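Local atomic coordinates of luciferase-like monooxygenase (Streptomyces bottropensis, PDB entry 4US5), a protein that probably acts as a monooxygenase of the bacterial luciferase-like family, incorporating oxygen from molecular oxygen into an organic substrate. Residues R42-E47 / R220-V225. Numbering follows the deposited sequence.
With NA (sodium ion), chain O; EPE (4-(2-hydroxyethyl)-1-piperazine ethanesulfonic acid), chain S.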
loop_
_atom_site.group_PDB
_atom_site.type_symbol
_atom_site.label_atom_id
_atom_site.label_comp_id
_atom_site.label_asym_id
_atom_site.label_seq_id
_atom_site.Cartn_x
_atom_site.Cartn_y
_atom_site.Cartn_z
ATOM N N ARG B 42 1.491 11.623 -15.986
ATOM C CA ARG B 42 1.179 10.666 -14.914
ATOM C C ARG B 42 2.009 9.403 -15.060
ATOM O O ARG B 42 2.486 9.070 -16.149
ATOM C CB ARG B 42 -0.313 10.322 -14.840
ATOM C CG ARG B 42 -0.870 9.478 -15.996
ATOM C CD ARG B 42 -2.384 9.577 -16.108
ATOM N NE ARG B 42 -2.831 10.867 -16.651
ATOM C CZ ARG B 42 -3.675 11.711 -16.043
ATOM N NH1 ARG B 42 -4.147 11.472 -14.819
ATOM N NH2 ARG B 42 -4.041 12.823 -16.660
ATOM N N PHE B 43 2.149 8.698 -13.953
ATOM C CA PHE B 43 2.897 7.457 -13.890
ATOM C C PHE B 43 1.947 6.453 -13.246
ATOM O O PHE B 43 1.580 6.599 -12.071
ATOM C CB PHE B 43 4.137 7.646 -13.033
ATOM C CG PHE B 43 5.087 6.454 -13.061
ATOM C CD1 PHE B 43 4.854 5.340 -12.263
ATOM C CD2 PHE B 43 6.175 6.445 -13.897
ATOM C CE1 PHE B 43 5.699 4.266 -12.302
ATOM C CE2 PHE B 43 7.032 5.378 -13.924
ATOM C CZ PHE B 43 6.798 4.288 -13.117
ATOM N N TRP B 44 1.526 5.458 -14.012
ATOM C CA TRP B 44 0.646 4.450 -13.499
ATOM C C TRP B 44 1.363 3.146 -13.269
ATOM O O TRP B 44 2.229 2.757 -14.057
ATOM C CB TRP B 44 -0.497 4.223 -14.486
ATOM C CG TRP B 44 -1.560 5.238 -14.453
ATOM C CD1 TRP B 44 -1.661 6.313 -13.616
ATOM C CD2 TRP B 44 -2.670 5.314 -15.335
ATOM N NE1 TRP B 44 -2.791 7.021 -13.894
ATOM C CE2 TRP B 44 -3.454 6.421 -14.933
ATOM C CE3 TRP B 44 -3.109 4.528 -16.407
ATOM C CZ2 TRP B 44 -4.600 6.812 -15.601
ATOM C CZ3 TRP B 44 -4.276 4.909 -17.065
ATOM C CH2 TRP B 44 -5.022 6.013 -16.641
ATOM N N VAL B 45 0.948 2.430 -12.237
ATOM C CA VAL B 45 1.498 1.117 -11.912
ATOM C C VAL B 45 0.383 0.071 -12.109
ATOM O O VAL B 45 -0.701 0.212 -11.518
ATOM C CB VAL B 45 2.007 1.066 -10.470
ATOM C CG1 VAL B 45 2.618 -0.310 -10.135
ATOM C CG2 VAL B 45 3.033 2.156 -10.226
ATOM N N ALA B 46 0.678 -0.985 -12.868
ATOM C CA ALA B 46 -0.288 -2.031 -13.207
ATOM C C ALA B 46 -0.257 -3.139 -12.149
ATOM O O ALA B 46 0.678 -3.233 -11.361
ATOM C CB ALA B 46 -0.025 -2.577 -14.595
ATOM N N GLU B 47 -1.312 -3.921 -12.078
ATOM C CA GLU B 47 -1.421 -5.007 -11.135
ATOM C C GLU B 47 -1.339 -6.309 -11.894
ATOM O O GLU B 47 -2.186 -6.581 -12.767
ATOM C CB GLU B 47 -2.764 -4.901 -10.425
ATOM C CG GLU B 47 -3.057 -6.020 -9.465
ATOM C CD GLU B 47 -4.242 -5.744 -8.550
ATOM O OE1 GLU B 47 -4.618 -4.553 -8.348
ATOM O OE2 GLU B 47 -4.794 -6.713 -7.984
ATOM N N ARG B 220 -12.498 12.117 -21.625
ATOM C CA ARG B 220 -11.091 12.271 -21.302
ATOM C C ARG B 220 -10.369 10.965 -21.690
ATOM O O ARG B 220 -10.198 10.098 -20.870
ATOM C CB ARG B 220 -10.931 12.554 -19.813
ATOM C CG ARG B 220 -11.610 13.845 -19.359
ATOM C CD ARG B 220 -10.741 15.093 -19.561
ATOM N NE ARG B 220 -9.325 14.824 -19.311
ATOM C CZ ARG B 220 -8.790 14.675 -18.099
ATOM N NH1 ARG B 220 -9.550 14.748 -17.013
ATOM N NH2 ARG B 220 -7.483 14.440 -17.969
ATOM N N PRO B 221 -10.017 10.821 -22.972
ATOM C CA PRO B 221 -9.424 9.592 -23.455
ATOM C C PRO B 221 -7.889 9.582 -23.388
ATOM O O PRO B 221 -7.226 10.540 -23.814
ATOM C CB PRO B 221 -9.923 9.513 -24.923
ATOM C CG PRO B 221 -10.606 10.816 -25.224
ATOM C CD PRO B 221 -10.323 11.739 -24.086
ATOM N N ILE B 222 -7.350 8.463 -22.919
ATOM C CA ILE B 222 -5.934 8.153 -22.998
ATOM C C ILE B 222 -5.793 6.895 -23.857
ATOM O O ILE B 222 -6.595 5.963 -23.732
ATOM C CB ILE B 222 -5.368 7.857 -21.573
ATOM C CG1 ILE B 222 -5.232 9.170 -20.814
ATOM C CG2 ILE B 222 -4.039 7.126 -21.642
ATOM C CD1 ILE B 222 -4.665 9.018 -19.410
ATOM N N LEU B 223 -4.759 6.844 -24.680
ATOM C CA LEU B 223 -4.418 5.648 -25.407
ATOM C C LEU B 223 -3.142 5.016 -24.824
ATOM O O LEU B 223 -2.098 5.665 -24.812
ATOM C CB LEU B 223 -4.181 6.010 -26.861
ATOM C CG LEU B 223 -4.145 4.896 -27.886
ATOM C CD1 LEU B 223 -5.466 4.152 -27.926
ATOM C CD2 LEU B 223 -3.804 5.478 -29.244
ATOM N N SER B 224 -3.253 3.802 -24.292
ATOM C CA SER B 224 -2.090 3.076 -23.807
ATOM C C SER B 224 -1.471 2.286 -24.918
ATOM O O SER B 224 -2.153 1.494 -25.594
ATOM C CB SER B 224 -2.431 2.197 -22.616
ATOM O OG SER B 224 -2.926 3.015 -21.584
ATOM N N VAL B 225 -0.179 2.482 -25.093
ATOM C CA VAL B 225 0.578 1.958 -26.208
ATOM C C VAL B 225 1.913 1.447 -25.701
ATOM O O VAL B 225 2.518 2.063 -24.837
ATOM C CB VAL B 225 0.859 3.036 -27.284
ATOM C CG1 VAL B 225 -0.384 3.307 -28.117
ATOM C CG2 VAL B 225 1.389 4.327 -26.671
HETATM NA NA NA O . -4.345 -3.879 -5.537
HETATM N N1 EPE S . -7.927 16.230 -11.036
HETATM C C2 EPE S . -8.778 16.208 -9.835
HETATM C C3 EPE S . -9.251 17.629 -9.508
HETATM N N4 EPE S . -8.041 18.443 -9.335
HETATM C C5 EPE S . -6.789 18.118 -10.040
HETATM C C6 EPE S . -7.095 17.391 -11.345
HETATM C C7 EPE S . -8.042 19.618 -8.440
HETATM C C8 EPE S . -9.371 20.345 -8.533
HETATM O O8 EPE S . -10.258 19.774 -7.573
HETATM C C9 EPE S . -7.931 15.001 -11.869
HETATM C C10 EPE S . -6.871 15.108 -12.934
HETATM S S EPE S . -7.021 13.901 -14.085
HETATM O O1S EPE S . -8.453 13.774 -14.441
HETATM O O2S EPE S . -6.457 12.557 -13.518
HETATM O O3S EPE S . -6.287 14.440 -15.245
HETATM O O HOH W 1 -6.444 -3.235 -3.805
#
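Ile222 sends its CD1 methyl into the angle between Arg42 and Trp44, and this one methyl makes the apolar part of the contact. It lies 3.8 Å from Arg42 NE and comes at a slant to both flat groups. Trp44 and Ile222 reach toward each other from their own strands; the extended CG1 branch of Ile222 carries CD1 far enough to meet the benzo end of the indole, 4.1 Å from Trp44 CH2. Within strand 42-45, Arg42 CD sits over one face of the Trp44 indole, 3.1 Å above the ring plane and near its rim, so arginine, tryptophan and isoleucine form one packed group.

The polar part is bridged by a sulfonate. Arg42 NH2 and Arg220 NH2 are 4.0 Å apart. Between the two arginines sits the sulfonate of a HEPES molecule, probably from the crystallisation liquor, which accepts hydrogen bonds from both. Arg42 gives NH1 to O2S (2.9 Å) and NH2 to O3S. Arg220 gives NH1 to O1S (3.0 Å) and NH2 to O3S. Both bonds to O3S are nearly straight, that from Arg220 at 170°, so this oxygen links the two guanidinium groups. The bend of Arg42 at chi3 (74°) turns its end toward the anion. Salt bridges from Arg42 to Asp106 and Glu309, and from Arg220 to Glu308, probably offset the remaining positive charge; Asp106 also accepts a bond from Trp44 NE1.

Strands 42-45 and 221-229 belong to the parallel sheet of a TIM-barrel fold and are not paired with each other: Trp44 and Ser224 CA atoms stand 10.8 Å apart, and the side chains meet inside the barrel. Trp169 of strand 167-172 packs on Arg42, Arg220 and Ile222, while helix 59-68 packs on Phe43 and Val45, and helix 291-305 on Leu223 and Val225.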